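PDB 3M3M: glutathione S-transferase from Pseudomonas fluorescens, which binds glutathione and probably transfers it, through its thiol sulphur, to electrophilic substrates, as other glutathione transferases do. Local coordinates for residues Q97-Y102 / I162-Y167; C15-L20 / A71-L76. One frame throughout, in Å; residues are numbered along the deposited sequence.

Contact 1 of 2, residues Q97-Y102 / I162-Y167; sequences QFFEQY and IALYAY. With GSH (glutathione), chain B.
Leu164 meets both Glu100 and Phe99, one branch serving as the main point of contact. Its CD2 lies 3.6 Å from Glu100 CB and from Glu100 CG, so it rests on the aliphatic root of the acid as the two side chains slide past each other in opposite directions. The same methyl comes to the edge of the Phe99 ring, near its plane, at 4.0 Å from CE2, the two side chains crossing at about a right angle; Trp96 meets Phe99 edge-to-face.

Glu100 CG stands anti to the backbone N (chi1 180°), which carries it to 3.7 Å from the carbonyl O of Ala163. The chain then bends at chi2 (-99°), and its carboxylate is buried but well satisfied: OE2 forms a salt bridge with Lys17 and OE1 a hydrogen bond with Asn70. OE2 also sits at the edge of the Tyr167 ring, near its plane. One turn earlier, Gln97 CG packs 4.0 Å from the methyl of Ala163, while its OE1 probably accepts a hydrogen bond from Asn74 ND2.

Toward the ligand, Tyr167 OH reaches to 3.3 Å from SG2 of glutathione. Gln101, bent beyond CG, places its CD 3.5 Å from O12, a carboxylate oxygen of the gamma-glutamyl residue of glutathione. An alanine here would lack everything beyond CB, and the amino and carboxylate groups of the gamma-glutamyl residue would probably be left without this polar neighbour.

The segment axes approach to 9.5 Å, helices 87-117 and 159-168 running in the same general direction, inclined by 29°, within the all-helical C-terminal domain of glutathione transferases; this edge of the domain, with Gln101 and Tyr167, forms one wall of the glutathione pocket.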
# COMPACT_ATOMS: atom_id res chain seq x y z
N GLN A 97 5.52 -8.19 -2.20
CA GLN A 97 4.14 -7.96 -1.73
C GLN A 97 3.76 -8.81 -0.48
O GLN A 97 3.08 -8.24 0.39
CB GLN A 97 3.14 -8.20 -2.83
CG GLN A 97 3.29 -7.17 -4.05
CD GLN A 97 2.16 -7.34 -4.99
OE1 GLN A 97 1.89 -8.47 -5.42
NE2 GLN A 97 1.47 -6.24 -5.30
N PHE A 98 4.11 -10.10 -0.39
CA PHE A 98 3.80 -10.85 0.83
C PHE A 98 4.64 -10.28 1.95
O PHE A 98 4.17 -10.20 3.09
CB PHE A 98 4.06 -12.34 0.53
CG PHE A 98 3.01 -12.93 -0.35
CD1 PHE A 98 1.71 -13.01 0.15
CD2 PHE A 98 3.29 -13.41 -1.64
CE1 PHE A 98 0.68 -13.54 -0.65
CE2 PHE A 98 2.32 -13.93 -2.45
CZ PHE A 98 0.98 -13.99 -1.95
N PHE A 99 5.93 -9.96 1.67
CA PHE A 99 6.76 -9.32 2.69
C PHE A 99 6.10 -8.04 3.19
O PHE A 99 6.07 -7.75 4.39
CB PHE A 99 8.13 -8.95 2.05
CG PHE A 99 8.94 -7.87 2.80
CD1 PHE A 99 9.86 -8.19 3.81
CD2 PHE A 99 8.80 -6.48 2.39
CE1 PHE A 99 10.61 -7.13 4.49
CE2 PHE A 99 9.59 -5.49 3.00
CZ PHE A 99 10.46 -5.79 4.01
N GLU A 100 5.49 -7.29 2.26
CA GLU A 100 4.83 -6.03 2.73
C GLU A 100 3.62 -6.29 3.69
O GLU A 100 3.51 -5.60 4.78
CB GLU A 100 4.31 -5.22 1.52
CG GLU A 100 3.61 -3.91 1.94
CD GLU A 100 2.06 -4.01 1.96
OE1 GLU A 100 1.49 -4.89 1.32
OE2 GLU A 100 1.42 -3.11 2.52
N GLN A 101 2.84 -7.34 3.40
CA GLN A 101 1.68 -7.65 4.22
C GLN A 101 2.12 -8.31 5.60
O GLN A 101 1.43 -8.09 6.61
CB GLN A 101 0.75 -8.62 3.44
CG GLN A 101 -0.01 -7.86 2.33
CD GLN A 101 -1.07 -6.89 2.92
OE1 GLN A 101 -1.04 -5.61 2.66
NE2 GLN A 101 -1.99 -7.43 3.68
N TYR A 102 3.29 -9.00 5.63
CA TYR A 102 3.62 -9.81 6.83
C TYR A 102 4.62 -9.05 7.74
O TYR A 102 4.50 -9.01 8.98
CB TYR A 102 4.23 -11.17 6.40
CG TYR A 102 4.28 -12.07 7.62
CD1 TYR A 102 3.14 -12.79 7.96
CD2 TYR A 102 5.42 -12.13 8.44
CE1 TYR A 102 3.08 -13.59 9.12
CE2 TYR A 102 5.38 -12.96 9.60
CZ TYR A 102 4.20 -13.69 9.89
OH TYR A 102 4.13 -14.46 11.07
N ILE A 162 4.79 -0.14 -5.74
CA ILE A 162 3.51 0.51 -5.41
C ILE A 162 3.04 -0.02 -4.01
O ILE A 162 2.68 0.79 -3.09
CB ILE A 162 2.48 0.24 -6.43
CG1 ILE A 162 2.86 0.95 -7.78
CG2 ILE A 162 1.08 0.75 -5.91
CD1 ILE A 162 2.05 0.47 -8.96
N ALA A 163 3.08 -1.32 -3.82
CA ALA A 163 2.64 -1.91 -2.52
C ALA A 163 3.43 -1.30 -1.34
O ALA A 163 2.88 -1.01 -0.24
CB ALA A 163 2.79 -3.45 -2.60
N LEU A 164 4.77 -1.22 -1.48
CA LEU A 164 5.62 -0.72 -0.37
C LEU A 164 5.66 0.83 -0.28
O LEU A 164 5.91 1.37 0.83
CB LEU A 164 7.03 -1.32 -0.44
CG LEU A 164 6.95 -2.80 0.09
CD1 LEU A 164 7.95 -3.67 -0.42
CD2 LEU A 164 6.97 -2.81 1.59
N TYR A 165 5.40 1.55 -1.40
CA TYR A 165 5.46 3.00 -1.33
C TYR A 165 4.30 3.53 -0.53
O TYR A 165 4.46 4.55 0.16
CB TYR A 165 5.35 3.55 -2.75
CG TYR A 165 5.39 5.06 -2.82
CD1 TYR A 165 6.66 5.76 -2.76
CD2 TYR A 165 4.21 5.78 -2.92
CE1 TYR A 165 6.68 7.15 -2.78
CE2 TYR A 165 4.25 7.22 -2.90
CZ TYR A 165 5.47 7.84 -2.81
OH TYR A 165 5.47 9.25 -2.81
N ALA A 166 3.15 2.83 -0.60
CA ALA A 166 1.92 3.41 -0.04
C ALA A 166 2.09 3.80 1.43
O ALA A 166 1.73 4.94 1.78
CB ALA A 166 0.69 2.44 -0.24
N TYR A 167 2.57 2.91 2.30
CA TYR A 167 2.79 3.34 3.64
C TYR A 167 4.22 3.86 3.85
O TYR A 167 4.42 4.64 4.78
CB TYR A 167 2.57 2.15 4.62
CG TYR A 167 1.06 1.96 4.85
CD1 TYR A 167 0.36 2.87 5.69
CD2 TYR A 167 0.43 0.85 4.32
CE1 TYR A 167 -1.06 2.67 5.92
CE2 TYR A 167 -0.95 0.62 4.58
CZ TYR A 167 -1.66 1.51 5.38
OH TYR A 167 -3.08 1.29 5.56
N1 GSH B . -4.65 -7.23 3.95
CA1 GSH B . -5.65 -6.14 3.61
C1 GSH B . -5.29 -5.41 2.31
O11 GSH B . -6.24 -5.00 1.59
O12 GSH B . -4.07 -5.20 2.07
CB1 GSH B . -5.64 -5.17 4.84
CG1 GSH B . -6.61 -4.08 4.52
CD1 GSH B . -6.94 -3.27 5.79
OE1 GSH B . -6.35 -3.56 7.01
N2 GSH B . -7.84 -2.23 5.74
CA2 GSH B . -8.13 -1.46 6.94
C2 GSH B . -9.53 -1.75 7.29
O2 GSH B . -10.40 -1.87 6.30
CB2 GSH B . -7.96 0.04 6.56
SG2 GSH B . -6.16 0.40 6.10
N3 GSH B . -9.88 -1.91 8.56
CA3 GSH B . -11.31 -2.11 8.85
C3 GSH B . -11.56 -3.13 9.94
O31 GSH B . -12.66 -3.14 10.57
O32 GSH B . -10.68 -3.98 10.18

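Contact 2 of 2, residues C15-L20 / A71-L76; sequences CYKIKL and AILNFL
In the thioredoxin-like N-terminal domain, Ile18 of helix 13-24 presses into a cluster made by Ile72, Leu73 and Leu76 of helix 69-77. The tip of Ile18 does most of the touching: CD1 lies 3.6 Å from Ile72 CG2, with the two side chains crossing at about a right angle. A second methyl, Leu73 CD2, comes to 3.9 Å from Ile18 CD1. CG2, the other branch, touches Ile72 CG2 at 4.0 Å and Leu76 CD1 at 4.2 Å. CG1 of Ile18 stands anti to the carbonyl carbon (chi1 -51°), and chi2 of -45° turns CD1 into its place between Ile72 and Leu73.

The segments run nearly parallel at 11°, their axes 9.9 Å apart, as expected for the two helices that a glutathione transferase packs against the face of its sheet turned to the C-terminal domain. Leu58 of strand 57-60 touches both Ile72 and Leu76 from the sheet. The same Leu73 CD2 also sits 3.6 Å from the carbonyl O of Lys17. Lys17 gives this contact its CB, near Leu73 CD1, and then extends away, NZ forming a salt bridge with Glu100 and hydrogen bonds with Ser69 OG and Asn70 OD1.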
# COMPACT_ATOMS: atom_id res chain seq x y z
N CYS A 15 -5.65 1.50 0.50
CA CYS A 15 -6.52 2.05 -0.54
C CYS A 15 -5.75 2.98 -1.50
O CYS A 15 -6.06 3.02 -2.72
CB CYS A 15 -7.65 2.87 0.15
SG CYS A 15 -8.75 1.79 1.12
N TYR A 16 -4.77 3.75 -0.97
CA TYR A 16 -3.92 4.55 -1.83
C TYR A 16 -3.22 3.71 -2.93
O TYR A 16 -3.09 4.13 -4.10
CB TYR A 16 -2.86 5.27 -0.98
CG TYR A 16 -1.87 6.08 -1.82
CD1 TYR A 16 -2.29 6.83 -2.98
CD2 TYR A 16 -0.51 6.04 -1.47
CE1 TYR A 16 -1.32 7.56 -3.75
CE2 TYR A 16 0.47 6.76 -2.22
CZ TYR A 16 0.02 7.54 -3.34
OH TYR A 16 0.98 8.20 -4.10
N LYS A 17 -2.79 2.47 -2.60
CA LYS A 17 -2.24 1.61 -3.62
C LYS A 17 -3.14 1.50 -4.83
O LYS A 17 -2.62 1.53 -5.97
CB LYS A 17 -2.14 0.13 -3.10
CG LYS A 17 -1.15 -0.06 -1.97
CD LYS A 17 -1.39 -1.41 -1.30
CE LYS A 17 -0.48 -1.54 -0.09
NZ LYS A 17 -0.68 -2.88 0.62
N ILE A 18 -4.47 1.43 -4.62
CA ILE A 18 -5.42 1.23 -5.72
C ILE A 18 -5.68 2.57 -6.46
O ILE A 18 -5.71 2.61 -7.71
CB ILE A 18 -6.70 0.63 -5.19
CG1 ILE A 18 -6.40 -0.65 -4.32
CG2 ILE A 18 -7.60 0.24 -6.37
CD1 ILE A 18 -5.36 -1.64 -4.94
N LYS A 19 -5.78 3.65 -5.71
CA LYS A 19 -5.88 5.01 -6.37
C LYS A 19 -4.66 5.18 -7.29
O LYS A 19 -4.78 5.60 -8.46
CB LYS A 19 -5.89 6.11 -5.28
CG LYS A 19 -5.95 7.53 -5.96
CD LYS A 19 -5.66 8.64 -4.93
CE LYS A 19 -5.61 10.03 -5.69
NZ LYS A 19 -5.42 11.15 -4.66
N LEU A 20 -3.47 4.94 -6.72
CA LEU A 20 -2.25 5.12 -7.55
C LEU A 20 -2.23 4.22 -8.79
O LEU A 20 -1.99 4.69 -9.93
CB LEU A 20 -1.01 4.77 -6.66
CG LEU A 20 0.37 4.97 -7.35
CD1 LEU A 20 0.52 6.42 -8.13
CD2 LEU A 20 1.46 4.85 -6.21
N ALA A 71 -3.90 -8.10 -4.05
CA ALA A 71 -4.49 -8.97 -5.14
C ALA A 71 -5.13 -8.06 -6.18
O ALA A 71 -4.97 -8.27 -7.36
CB ALA A 71 -5.56 -9.91 -4.55
N ILE A 72 -5.72 -6.98 -5.69
CA ILE A 72 -6.27 -5.98 -6.65
C ILE A 72 -5.17 -5.38 -7.53
O ILE A 72 -5.35 -5.25 -8.76
CB ILE A 72 -7.08 -4.87 -5.89
CG1 ILE A 72 -8.32 -5.50 -5.19
CG2 ILE A 72 -7.48 -3.75 -6.95
CD1 ILE A 72 -8.80 -4.53 -4.05
N LEU A 73 -3.99 -5.07 -6.98
CA LEU A 73 -2.88 -4.61 -7.79
C LEU A 73 -2.55 -5.64 -8.87
O LEU A 73 -2.29 -5.28 -10.04
CB LEU A 73 -1.63 -4.33 -6.95
CG LEU A 73 -1.71 -3.14 -5.96
CD1 LEU A 73 -0.41 -3.07 -5.13
CD2 LEU A 73 -1.92 -1.84 -6.84
N ASN A 74 -2.49 -6.93 -8.48
CA ASN A 74 -2.20 -7.95 -9.54
C ASN A 74 -3.25 -7.97 -10.66
O ASN A 74 -2.85 -8.14 -11.88
CB ASN A 74 -2.08 -9.32 -8.88
CG ASN A 74 -0.62 -9.59 -8.33
OD1 ASN A 74 0.24 -10.06 -9.06
ND2 ASN A 74 -0.34 -9.15 -7.14
N PHE A 75 -4.54 -7.90 -10.30
CA PHE A 75 -5.61 -7.93 -11.32
C PHE A 75 -5.43 -6.71 -12.27
O PHE A 75 -5.51 -6.88 -13.51
CB PHE A 75 -6.91 -7.79 -10.63
CG PHE A 75 -8.05 -7.73 -11.51
CD1 PHE A 75 -8.46 -8.89 -12.20
CD2 PHE A 75 -8.75 -6.48 -11.75
CE1 PHE A 75 -9.62 -8.86 -13.06
CE2 PHE A 75 -9.90 -6.48 -12.61
CZ PHE A 75 -10.25 -7.64 -13.30
N LEU A 76 -5.22 -5.51 -11.69
CA LEU A 76 -5.14 -4.29 -12.56
C LEU A 76 -3.91 -4.27 -13.43
O LEU A 76 -3.92 -3.79 -14.60
CB LEU A 76 -5.18 -3.00 -11.69
CG LEU A 76 -6.50 -2.83 -10.97
CD1 LEU A 76 -6.49 -1.65 -9.94
CD2 LEU A 76 -7.68 -2.68 -11.97

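Overall arrangement
From the N terminus the chain forms strand 4-8 and helix 13-24, then passes through the remaining strands and helix 44-47 before helix 69-77 returns to close contact 2 over a span of 50 residues. Only then does helix 87-117 begin; the chain goes on through helix 125-146, and helix 159-168 closes contact 1. The two closures follow in series, neither nested nor crossed, one in each domain. Their centres are about 11 Å apart, and they meet across the domain interface, where Lys17 and Asn74 of contact 2 reach Glu100 and Gln97 of contact 1. Glutathione is bound at this same junction.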